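KLLA0C04147p (Kluyveromyces lactis, PDB 5H2D) binds ergosterol in the oxysterol-binding-protein-related domain (ORD) that makes up this chain, and probably transfers sterols as part of the longer Osh1 protein. Local coordinates at residues Q74-A77 with E78-E81; S108-A111 with S112-K115; Q144-H147 with H148-I151; T331-A334 with V335-N338. All coordinates share one frame; numbering follows the deposited sequence.

Contact 1: Q74-A77 with E78-E81; sequences QRVA and EDLE. With ERG (ergosterol), chain B.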
loop_
_atom_site.group_PDB
_atom_site.type_symbol
_atom_site.label_atom_id
_atom_site.label_comp_id
_atom_site.label_asym_id
_atom_site.label_seq_id
_atom_site.Cartn_x
_atom_site.Cartn_y
_atom_site.Cartn_z
ATOM N N GLN A 74 -1.758 -3.067 -6.709
ATOM C CA GLN A 74 -0.665 -2.135 -6.927
ATOM C C GLN A 74 -0.817 -0.875 -6.085
ATOM O O GLN A 74 0.188 -0.329 -5.623
ATOM C CB GLN A 74 -0.583 -1.817 -8.423
ATOM C CG GLN A 74 -0.165 -3.062 -9.228
ATOM C CD GLN A 74 -0.423 -2.935 -10.705
ATOM O OE1 GLN A 74 -1.388 -2.304 -11.126
ATOM N NE2 GLN A 74 0.437 -3.561 -11.516
ATOM N N ARG A 75 -2.053 -0.417 -5.829
ATOM C CA ARG A 75 -2.216 0.700 -4.901
ATOM C C ARG A 75 -1.669 0.352 -3.529
ATOM O O ARG A 75 -1.096 1.212 -2.848
ATOM C CB ARG A 75 -3.690 1.096 -4.783
ATOM C CG ARG A 75 -4.285 1.656 -6.057
ATOM C CD ARG A 75 -3.479 2.823 -6.632
ATOM N NE ARG A 75 -3.521 4.007 -5.772
ATOM C CZ ARG A 75 -4.433 4.976 -5.866
ATOM N NH1 ARG A 75 -5.370 4.927 -6.812
ATOM N NH2 ARG A 75 -4.380 5.997 -5.024
ATOM N N VAL A 76 -1.851 -0.896 -3.090
ATOM C CA VAL A 76 -1.299 -1.303 -1.799
ATOM C C VAL A 76 0.225 -1.315 -1.834
ATOM O O VAL A 76 0.876 -0.987 -0.833
ATOM C CB VAL A 76 -1.880 -2.667 -1.392
ATOM C CG1 VAL A 76 -1.170 -3.196 -0.165
ATOM C CG2 VAL A 76 -3.392 -2.533 -1.127
ATOM N N ALA A 77 0.827 -1.652 -2.982
ATOM C CA ALA A 77 2.280 -1.569 -3.096
ATOM C C ALA A 77 2.800 -0.141 -2.976
ATOM O O ALA A 77 3.981 0.051 -2.660
ATOM C CB ALA A 77 2.740 -2.177 -4.426
ATOM N N GLU A 78 1.958 0.871 -3.223
ATOM C CA GLU A 78 2.402 2.243 -3.027
ATOM C C GLU A 78 2.678 2.570 -1.560
ATOM O O GLU A 78 3.228 3.641 -1.281
ATOM C CB GLU A 78 1.374 3.213 -3.635
ATOM C CG GLU A 78 1.293 3.067 -5.168
ATOM C CD GLU A 78 0.380 4.084 -5.855
ATOM O OE1 GLU A 78 0.561 5.310 -5.665
ATOM O OE2 GLU A 78 -0.507 3.655 -6.627
ATOM N N ASP A 79 2.327 1.674 -0.626
ATOM C CA ASP A 79 2.810 1.793 0.751
ATOM C C ASP A 79 4.323 1.917 0.791
ATOM O O ASP A 79 4.883 2.496 1.734
ATOM C CB ASP A 79 2.454 0.563 1.597
ATOM C CG ASP A 79 0.997 0.462 1.980
ATOM O OD1 ASP A 79 0.228 1.446 1.851
ATOM O OD2 ASP A 79 0.634 -0.659 2.424
ATOM N N LEU A 80 4.996 1.366 -0.211
ATOM C CA LEU A 80 6.448 1.226 -0.188
ATOM C C LEU A 80 7.186 2.390 -0.830
ATOM O O LEU A 80 8.421 2.337 -0.915
ATOM C CB LEU A 80 6.842 -0.073 -0.899
ATOM C CG LEU A 80 6.208 -1.321 -0.291
ATOM C CD1 LEU A 80 6.693 -2.558 -1.022
ATOM C CD2 LEU A 80 6.524 -1.394 1.209
ATOM N N GLU A 81 6.481 3.433 -1.288
ATOM C CA GLU A 81 7.147 4.479 -2.059
ATOM C C GLU A 81 8.317 5.083 -1.288
ATOM O O GLU A 81 9.371 5.363 -1.870
ATOM C CB GLU A 81 6.156 5.579 -2.451
ATOM C CG GLU A 81 6.803 6.681 -3.268
ATOM C CD GLU A 81 5.794 7.690 -3.825
ATOM O OE1 GLU A 81 4.570 7.497 -3.650
ATOM O OE2 GLU A 81 6.221 8.689 -4.437
HETATM C C1 ERG B . -5.218 4.284 0.384
HETATM C C2 ERG B . -3.863 3.716 0.799
HETATM C C3 ERG B . -4.067 2.260 1.127
HETATM C C4 ERG B . -4.603 1.510 -0.093
HETATM C C5 ERG B . -5.769 2.133 -0.652
HETATM C C6 ERG B . -6.731 1.335 -1.255
HETATM C C7 ERG B . -7.869 1.862 -1.887
HETATM C C8 ERG B . -8.079 3.243 -1.947
HETATM C C9 ERG B . -7.238 4.081 -1.156
HETATM C C10 ERG B . -5.824 3.542 -0.816
HETATM C C11 ERG B . -7.199 5.596 -1.630
HETATM C C12 ERG B . -8.559 6.111 -2.111
HETATM C C13 ERG B . -9.082 5.147 -3.196
HETATM C C14 ERG B . -9.309 3.804 -2.466
HETATM C C15 ERG B . -10.063 3.005 -3.509
HETATM C C16 ERG B . -10.993 4.051 -4.189
HETATM C C17 ERG B . -10.526 5.421 -3.626
HETATM C C18 ERG B . -8.139 5.045 -4.416
HETATM C C19 ERG B . -4.936 3.778 -2.070
HETATM C C20 ERG B . -10.784 6.519 -4.684
HETATM C C21 ERG B . -10.292 7.905 -4.284
HETATM C C22 ERG B . -12.294 6.565 -4.878
HETATM C C23 ERG B . -12.904 6.152 -6.180
HETATM C C24 ERG B . -14.424 6.175 -6.339
HETATM C C25 ERG B . -14.758 6.738 -7.727
HETATM C C26 ERG B . -14.223 8.172 -7.809
HETATM C C27 ERG B . -16.272 6.791 -7.990
HETATM C C28 ERG B . -14.899 4.743 -6.189
HETATM O O1 ERG B . -2.804 1.656 1.583
HETATM O O HOH W 1 -0.880 2.391 -0.393
HETATM O O HOH W 2 -1.828 5.399 -3.847
#
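Asp79 N bonds back to Val76 O at 3.0 Å and Leu80 N to Ala77 O at the same distance; these i to i+3 bonds tighten the helical turn of 74-77 into a 3-10 turn at 78-80. Glu78 N stands at the change, donating to Arg75 O and more weakly to Gln74 O. The extended chain of Glu78, packed on Ala334 and Leu337 of helix 332-337, runs back toward Arg75, where OE2 forms a salt bridge with NE at 3.2 Å; guanidinium and carboxylate lie 28° apart. Bends at chi2 (-54°) and chi3 (-67°) fold the Arg75 chain over the sterol, bringing NH2 to 3.7 Å from the methyl carbon C19 of ergosterol. This is part of the wall of the sterol pocket in the ORD, and a long, flexible arginine suits it: the guanidinium approaches the sterol methyls C18 and C19 obliquely, while its nitrogens serve acids, NH1 meeting Glu68. Glu78 OE1 is paired with Arg116. Asp79 works at the hydroxyl end of the sterol. Water 1 gives one proton to Asp79 OD1 and the other to Arg75 O, each at 2.7 Å, and is hydrogen-bonded to ergosterol O1 at 2.9 Å. The second oxygen, Asp79 OD2, makes a salt bridge with Lys205, itself bonded to ergosterol. Leu80 turns its apolar chain instead to Tyr138 and Phe140 of strand 138-146 and to Phe163.

Contact 2: S108-A111 with S112-K115; sequences SSYA and STVK. With ERG (ergosterol), chain B.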
loop_
_atom_site.group_PDB
_atom_site.type_symbol
_atom_site.label_atom_id
_atom_site.label_comp_id
_atom_site.label_asym_id
_atom_site.label_seq_id
_atom_site.Cartn_x
_atom_site.Cartn_y
_atom_site.Cartn_z
ATOM N N SER A 108 3.575 8.460 5.065
ATOM C CA SER A 108 4.204 8.883 3.822
ATOM C C SER A 108 3.461 8.407 2.580
ATOM O O SER A 108 3.700 8.944 1.502
ATOM C CB SER A 108 5.643 8.368 3.777
ATOM O OG SER A 108 5.697 6.951 3.660
ATOM N N SER A 109 2.607 7.403 2.691
ATOM C CA SER A 109 1.970 6.826 1.511
ATOM C C SER A 109 0.660 7.508 1.131
ATOM O O SER A 109 -0.023 7.039 0.206
ATOM C CB SER A 109 1.736 5.333 1.719
ATOM O OG SER A 109 1.272 5.091 3.029
ATOM N N TYR A 110 0.312 8.627 1.764
ATOM C CA TYR A 110 -0.947 9.280 1.426
ATOM C C TYR A 110 -0.799 10.439 0.450
ATOM O O TYR A 110 -1.776 10.786 -0.225
ATOM C CB TYR A 110 -1.687 9.696 2.725
ATOM C CG TYR A 110 -2.164 8.402 3.312
ATOM C CD1 TYR A 110 -3.281 7.761 2.781
ATOM C CD2 TYR A 110 -1.402 7.725 4.254
ATOM C CE1 TYR A 110 -3.661 6.528 3.216
ATOM C CE2 TYR A 110 -1.777 6.477 4.696
ATOM C CZ TYR A 110 -2.908 5.881 4.168
ATOM O OH TYR A 110 -3.273 4.630 4.581
ATOM N N ALA A 111 0.405 10.980 0.268
ATOM C CA ALA A 111 0.573 12.022 -0.738
ATOM C C ALA A 111 0.174 11.529 -2.118
ATOM O O ALA A 111 -0.393 12.284 -2.917
ATOM C CB ALA A 111 2.015 12.516 -0.769
ATOM N N SER A 112 0.470 10.265 -2.421
ATOM C CA SER A 112 0.194 9.712 -3.740
ATOM C C SER A 112 -1.293 9.559 -4.030
ATOM O O SER A 112 -1.642 9.318 -5.185
ATOM C CB SER A 112 0.872 8.347 -3.893
ATOM O OG SER A 112 0.375 7.439 -2.929
ATOM N N THR A 113 -2.166 9.705 -3.030
ATOM C CA THR A 113 -3.604 9.558 -3.274
ATOM C C THR A 113 -4.237 10.830 -3.834
ATOM O O THR A 113 -5.320 10.763 -4.432
ATOM C CB THR A 113 -4.346 9.134 -1.993
ATOM O OG1 THR A 113 -4.324 10.180 -1.009
ATOM C CG2 THR A 113 -3.734 7.876 -1.394
ATOM N N VAL A 114 -3.578 11.975 -3.684
ATOM C CA VAL A 114 -4.145 13.227 -4.170
ATOM C C VAL A 114 -4.241 13.206 -5.691
ATOM O O VAL A 114 -3.387 12.639 -6.386
ATOM C CB VAL A 114 -3.288 14.403 -3.674
ATOM C CG1 VAL A 114 -3.850 15.715 -4.179
ATOM C CG2 VAL A 114 -3.252 14.395 -2.157
ATOM N N LYS A 115 -5.291 13.836 -6.216
ATOM C CA LYS A 115 -5.520 14.040 -7.648
ATOM C C LYS A 115 -5.804 12.753 -8.411
ATOM O O LYS A 115 -5.767 12.757 -9.644
ATOM C CB LYS A 115 -4.343 14.764 -8.319
ATOM C CG LYS A 115 -4.197 16.213 -7.860
ATOM C CD LYS A 115 -3.293 16.993 -8.802
ATOM C CE LYS A 115 -1.834 16.583 -8.657
ATOM N NZ LYS A 115 -1.130 17.254 -7.515
HETATM C C1 ERG B . -5.218 4.284 0.384
HETATM C C2 ERG B . -3.863 3.716 0.799
HETATM C C3 ERG B . -4.067 2.260 1.127
HETATM C C4 ERG B . -4.603 1.510 -0.093
HETATM C C5 ERG B . -5.769 2.133 -0.652
HETATM C C6 ERG B . -6.731 1.335 -1.255
HETATM C C7 ERG B . -7.869 1.862 -1.887
HETATM C C8 ERG B . -8.079 3.243 -1.947
HETATM C C9 ERG B . -7.238 4.081 -1.156
HETATM C C10 ERG B . -5.824 3.542 -0.816
HETATM C C11 ERG B . -7.199 5.596 -1.630
HETATM C C12 ERG B . -8.559 6.111 -2.111
HETATM C C13 ERG B . -9.082 5.147 -3.196
HETATM C C14 ERG B . -9.309 3.804 -2.466
HETATM C C15 ERG B . -10.063 3.005 -3.509
HETATM C C16 ERG B . -10.993 4.051 -4.189
HETATM C C17 ERG B . -10.526 5.421 -3.626
HETATM C C18 ERG B . -8.139 5.045 -4.416
HETATM C C19 ERG B . -4.936 3.778 -2.070
HETATM C C20 ERG B . -10.784 6.519 -4.684
HETATM C C21 ERG B . -10.292 7.905 -4.284
HETATM C C22 ERG B . -12.294 6.565 -4.878
HETATM C C23 ERG B . -12.904 6.152 -6.180
HETATM C C24 ERG B . -14.424 6.175 -6.339
HETATM C C25 ERG B . -14.758 6.738 -7.727
HETATM C C26 ERG B . -14.223 8.172 -7.809
HETATM C C27 ERG B . -16.272 6.791 -7.990
HETATM C C28 ERG B . -14.899 4.743 -6.189
HETATM O O1 ERG B . -2.804 1.656 1.583
HETATM O O HOH W 3 2.665 9.049 -1.024
#
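Ala111 and Ser112 meet at the middle of a tight turn that is drawn together from both ends. Ala111 O accepts from Val114 N at 3.3 Å, with a nearly straight N-H...O angle of 160°, and so closes the turn behind Ser112. The small methyl of Ala111 packs on Trp318 and Val320. The amide of Ser112 is held by water 3, which accepts from Ser112 N at 2.9 Å and donates to Ser108 O at 2.7 Å; the water thus joins the end of helix 95-108 to the 3-10 turn that follows. A small hydroxyl suits Ser112 because its OG lies near the acid of Glu78, to which it is weakly bonded, and its carbonyl receives Arg116.

Tyr110 has two tasks. Its carbonyl oxygen takes two bonds from Thr113, one from the amide N at 3.0 Å and one from OG1 at 2.7 Å, the hydroxyl lying in the plane of the carbonyl. OG1 gets there because chi1 of 67° sets it between the backbone N and the carbonyl carbon of Thr113, while CG2 comes obliquely to within 4.2 Å of Tyr110 CD1. The ring itself reaches the sterol, with CE1 3.7 Å from C2 of ergosterol, and so lines the pocket beside the hydroxyl-bearing ring. Asn222 of strand 219-230 gives a further bond to Thr113 OG1, and that strand flanks Tyr110 and Thr113, while strand 314-319 covers Ser108 and Ala111 in the loop between helix 95-108 and strand 119-121.

Contact 3: Q144-H147 with H148-I151; sequences QVSH and HPPI. With SO4 (sulfate ion), chain F.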
loop_
_atom_site.group_PDB
_atom_site.type_symbol
_atom_site.label_atom_id
_atom_site.label_comp_id
_atom_site.label_asym_id
_atom_site.label_seq_id
_atom_site.Cartn_x
_atom_site.Cartn_y
_atom_site.Cartn_z
ATOM N N GLN A 144 -4.779 -11.750 -4.374
ATOM C CA GLN A 144 -6.187 -11.473 -4.080
ATOM C C GLN A 144 -6.774 -12.756 -3.495
ATOM O O GLN A 144 -7.016 -13.728 -4.215
ATOM C CB GLN A 144 -6.918 -11.012 -5.337
ATOM C CG GLN A 144 -8.312 -10.438 -5.048
ATOM C CD GLN A 144 -8.269 -9.080 -4.369
ATOM O OE1 GLN A 144 -7.202 -8.553 -4.039
ATOM N NE2 GLN A 144 -9.462 -8.500 -4.146
ATOM N N VAL A 145 -6.979 -12.765 -2.166
ATOM C CA VAL A 145 -7.417 -13.970 -1.453
ATOM C C VAL A 145 -8.931 -14.095 -1.344
ATOM O O VAL A 145 -9.433 -15.189 -1.022
ATOM C CB VAL A 145 -6.762 -14.019 -0.055
ATOM C CG1 VAL A 145 -5.259 -14.190 -0.194
ATOM C CG2 VAL A 145 -7.073 -12.759 0.738
ATOM N N SER A 146 -9.686 -13.023 -1.624
ATOM C CA SER A 146 -11.142 -13.051 -1.607
ATOM C C SER A 146 -11.668 -12.050 -2.629
ATOM O O SER A 146 -11.037 -11.014 -2.889
ATOM C CB SER A 146 -11.698 -12.718 -0.209
ATOM O OG SER A 146 -13.124 -12.810 -0.166
ATOM N N HIS A 147 -12.810 -12.383 -3.227
ATOM C CA HIS A 147 -13.522 -11.495 -4.140
ATOM C C HIS A 147 -14.823 -10.978 -3.549
ATOM O O HIS A 147 -15.162 -9.808 -3.743
ATOM C CB HIS A 147 -13.790 -12.224 -5.467
ATOM C CG HIS A 147 -14.617 -11.446 -6.449
ATOM N ND1 HIS A 147 -14.234 -10.218 -6.954
ATOM C CD2 HIS A 147 -15.803 -11.734 -7.038
ATOM C CE1 HIS A 147 -15.154 -9.782 -7.798
ATOM N NE2 HIS A 147 -16.116 -10.686 -7.868
ATOM N N HIS A 148 -15.541 -11.818 -2.803
ATOM C CA HIS A 148 -16.709 -11.385 -2.040
ATOM C C HIS A 148 -16.471 -11.662 -0.560
ATOM O O HIS A 148 -16.683 -12.777 -0.106
ATOM C CB HIS A 148 -17.977 -12.119 -2.505
ATOM C CG HIS A 148 -18.389 -11.800 -3.909
ATOM N ND1 HIS A 148 -18.592 -10.511 -4.348
ATOM C CD2 HIS A 148 -18.645 -12.606 -4.968
ATOM C CE1 HIS A 148 -18.952 -10.534 -5.620
ATOM N NE2 HIS A 148 -18.994 -11.792 -6.018
ATOM N N PRO A 149 -15.994 -10.668 0.199
ATOM C CA PRO A 149 -15.632 -9.313 -0.214
ATOM C C PRO A 149 -14.227 -9.288 -0.782
ATOM O O PRO A 149 -13.501 -10.267 -0.646
ATOM C CB PRO A 149 -15.707 -8.528 1.091
ATOM C CG PRO A 149 -15.285 -9.525 2.114
ATOM C CD PRO A 149 -15.800 -10.863 1.646
ATOM N N PRO A 150 -13.859 -8.186 -1.427
ATOM C CA PRO A 150 -12.500 -8.071 -1.979
ATOM C C PRO A 150 -11.472 -7.931 -0.862
ATOM O O PRO A 150 -11.539 -7.005 -0.043
ATOM C CB PRO A 150 -12.576 -6.814 -2.854
ATOM C CG PRO A 150 -13.705 -5.992 -2.239
ATOM C CD PRO A 150 -14.708 -7.023 -1.750
ATOM N N ILE A 151 -10.516 -8.862 -0.827
ATOM C CA ILE A 151 -9.436 -8.824 0.155
ATOM C C ILE A 151 -8.127 -9.198 -0.525
ATOM O O ILE A 151 -8.075 -10.187 -1.265
ATOM C CB ILE A 151 -9.693 -9.780 1.332
ATOM C CG1 ILE A 151 -11.029 -9.445 1.990
ATOM C CG2 ILE A 151 -8.555 -9.666 2.338
ATOM C CD1 ILE A 151 -11.378 -10.391 3.152
HETATM S S SO4 F . -19.577 -11.345 -9.306
HETATM O O1 SO4 F . -19.989 -11.373 -10.708
HETATM O O2 SO4 F . -18.130 -11.210 -9.213
HETATM O O3 SO4 F . -20.169 -10.174 -8.661
HETATM O O4 SO4 F . -20.025 -12.568 -8.638
#
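His147 directs the edge of its imidazole at one face of the His148 ring, with CD2 3.3 Å above that plane and offset toward the rim; the planes stand at 50° and the centroids 4.2 Å apart, an edge-to-face pair. The two histidines belong to the EQVSHHPP signature of the OSBP family, and they share a sulfate, probably from the crystallisation liquor. His148 NE2 donates to sulfate O4 at 2.9 Å; His147 NE2 lies so close to O2 that the exact length is doubtful. The site is consistent with the phosphate-binding histidines of relatives such as Osh4.

Behind the pair a classic beta bulge lies at the loop end of the hairpin between strands 138-146 and 151-157. Val145 N and Ser146 N both give to Ile151 O, at 2.9 and 3.3 Å, while Ile151 N returns a bond to Ser146 O. Val145 and Ile151 touch through CG2 methyls, as beta-branched residues suited to strands, and both lie against Trp413. Two prolines, the first preceded by a cis peptide, bend the loop sharply. Ser146 OG, placed opposite the backbone N by a chi1 of -177°, donates to Pro149 O at 2.6 Å, in the plane of that carbonyl.

Contact 4: T331-A334 with V335-N338; sequences TKFA and VTLN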
loop_
_atom_site.group_PDB
_atom_site.type_symbol
_atom_site.label_atom_id
_atom_site.label_comp_id
_atom_site.label_asym_id
_atom_site.label_seq_id
_atom_site.Cartn_x
_atom_site.Cartn_y
_atom_site.Cartn_z
ATOM N N THR A 331 1.760 8.863 -10.044
ATOM C CA THR A 331 3.075 9.244 -9.543
ATOM C C THR A 331 4.171 8.527 -10.328
ATOM O O THR A 331 3.933 7.529 -11.006
ATOM C CB THR A 331 3.235 8.879 -8.067
ATOM O OG1 THR A 331 3.095 7.460 -7.913
ATOM C CG2 THR A 331 2.209 9.613 -7.192
ATOM N N LYS A 332 5.402 9.029 -10.197
ATOM C CA LYS A 332 6.543 8.316 -10.765
ATOM C C LYS A 332 6.593 6.882 -10.259
ATOM O O LYS A 332 6.794 5.938 -11.033
ATOM C CB LYS A 332 7.855 9.025 -10.413
ATOM C CG LYS A 332 8.158 10.293 -11.180
ATOM C CD LYS A 332 9.686 10.543 -11.173
ATOM C CE LYS A 332 10.077 11.862 -10.519
ATOM N NZ LYS A 332 9.868 11.860 -9.041
ATOM N N PHE A 333 6.424 6.703 -8.944
ATOM C CA PHE A 333 6.495 5.361 -8.383
ATOM C C PHE A 333 5.391 4.482 -8.954
ATOM O O PHE A 333 5.635 3.328 -9.321
ATOM C CB PHE A 333 6.402 5.413 -6.859
ATOM C CG PHE A 333 6.595 4.078 -6.195
ATOM C CD1 PHE A 333 7.868 3.538 -6.032
ATOM C CD2 PHE A 333 5.506 3.367 -5.698
ATOM C CE1 PHE A 333 8.042 2.318 -5.415
ATOM C CE2 PHE A 333 5.683 2.144 -5.088
ATOM C CZ PHE A 333 6.949 1.623 -4.930
ATOM N N ALA A 334 4.170 5.017 -9.049
ATOM C CA ALA A 334 3.075 4.207 -9.565
ATOM C C ALA A 334 3.316 3.801 -11.010
ATOM O O ALA A 334 2.928 2.706 -11.413
ATOM C CB ALA A 334 1.742 4.951 -9.429
ATOM N N VAL A 335 3.963 4.667 -11.799
ATOM C CA VAL A 335 4.283 4.323 -13.181
ATOM C C VAL A 335 5.160 3.079 -13.261
ATOM O O VAL A 335 5.081 2.316 -14.240
ATOM C CB VAL A 335 4.934 5.538 -13.875
ATOM C CG1 VAL A 335 5.591 5.120 -15.204
ATOM C CG2 VAL A 335 3.881 6.598 -14.158
ATOM N N THR A 336 5.977 2.814 -12.229
ATOM C CA THR A 336 6.852 1.643 -12.301
ATOM C C THR A 336 6.117 0.321 -12.091
ATOM O O THR A 336 6.664 -0.736 -12.432
ATOM C CB THR A 336 7.995 1.714 -11.273
ATOM O OG1 THR A 336 7.495 1.467 -9.945
ATOM C CG2 THR A 336 8.724 3.053 -11.335
ATOM N N LEU A 337 4.896 0.343 -11.547
ATOM C CA LEU A 337 4.338 -0.870 -10.964
ATOM C C LEU A 337 3.761 -1.810 -12.014
ATOM O O LEU A 337 3.995 -3.023 -11.958
ATOM C CB LEU A 337 3.255 -0.505 -9.948
ATOM C CG LEU A 337 3.774 0.207 -8.700
ATOM C CD1 LEU A 337 2.617 0.681 -7.822
ATOM C CD2 LEU A 337 4.709 -0.681 -7.906
ATOM N N ASN A 338 2.967 -1.284 -12.946
ATOM C CA ASN A 338 2.337 -2.115 -13.967
ATOM C C ASN A 338 3.176 -2.226 -15.233
ATOM O O ASN A 338 2.622 -2.449 -16.316
ATOM C CB ASN A 338 0.944 -1.586 -14.309
ATOM C CG ASN A 338 0.052 -2.669 -14.891
ATOM O OD1 ASN A 338 0.067 -3.799 -14.420
ATOM N ND2 ASN A 338 -0.703 -2.335 -15.946
HETATM O O HOH W 4 1.924 1.387 -13.593
#
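Thr336 gives two hydrogen bonds to a single acceptor, Phe333 O. The shorter comes from OG1, 2.7 Å away and in the carbonyl plane; the amide N supplies the other at 3.0 Å. A threonine suits this place because chi1 near 73° brings the hydroxyl back onto the preceding turn, with the methyl CG2 near Lys332 O; the same OG1 is also bonded to the hydroxyl of Tyr131. At the start of the helix, Thr331 O accepts from Val335 N at 3.0 Å, and Leu337 N closes the last turn onto Ala334 O with an N-H...O angle of 168°. Water 4 accepts from Asn338 N at 2.9 Å, beyond the final turn.

Apolar chains fill the sides. Phe333, its CG anti to the backbone N (chi1 -175°), places its ring so that CE2 is 4.1 Å from Leu337 CD2, and Thr336 OG1 sits over one ring face. Both Phe333 and Leu337 lie against strand 128-133. Val335 turns CG2 to Thr331 O at 3.3 Å, a compact beta-branched fit beside the backbone. At the far end, the amide of Asn338 divides its two atoms, OD1 going to Gln74 and ND2 to Glu363, while Lys332 NZ reaches Glu322 O.

Thr331 OG1 accepts from Ala334 N at 2.9 Å, capping a backbone NH in the first turn: Thr331 is the N-cap of the short, weakly bonded helix 332-337, and a hydroxyl next to the first turn is characteristic of that motif.

How the contacts relate
All four contacts are local and follow one another along the chain, so none nests in or crosses another. Contact 1 closes the turn after helix 72-77, and contact 2 closes the turn after helix 95-108; both reach the sterol, and they touch where Ser109 packs on Asp79. Contact 3 closes the hairpin between strands 138-146 and 151-157 and stands apart, its nearest atoms about 8 Å from contact 1 and about 15 Å from contact 2. Contact 4, far later in sequence, packs its helix against contact 1, with Phe333 CE2 3.6 Å from Ala77 O, and meets contact 2 through Thr331 and Ser112. Early and late parts of the domain are thereby tied together beside the pocket.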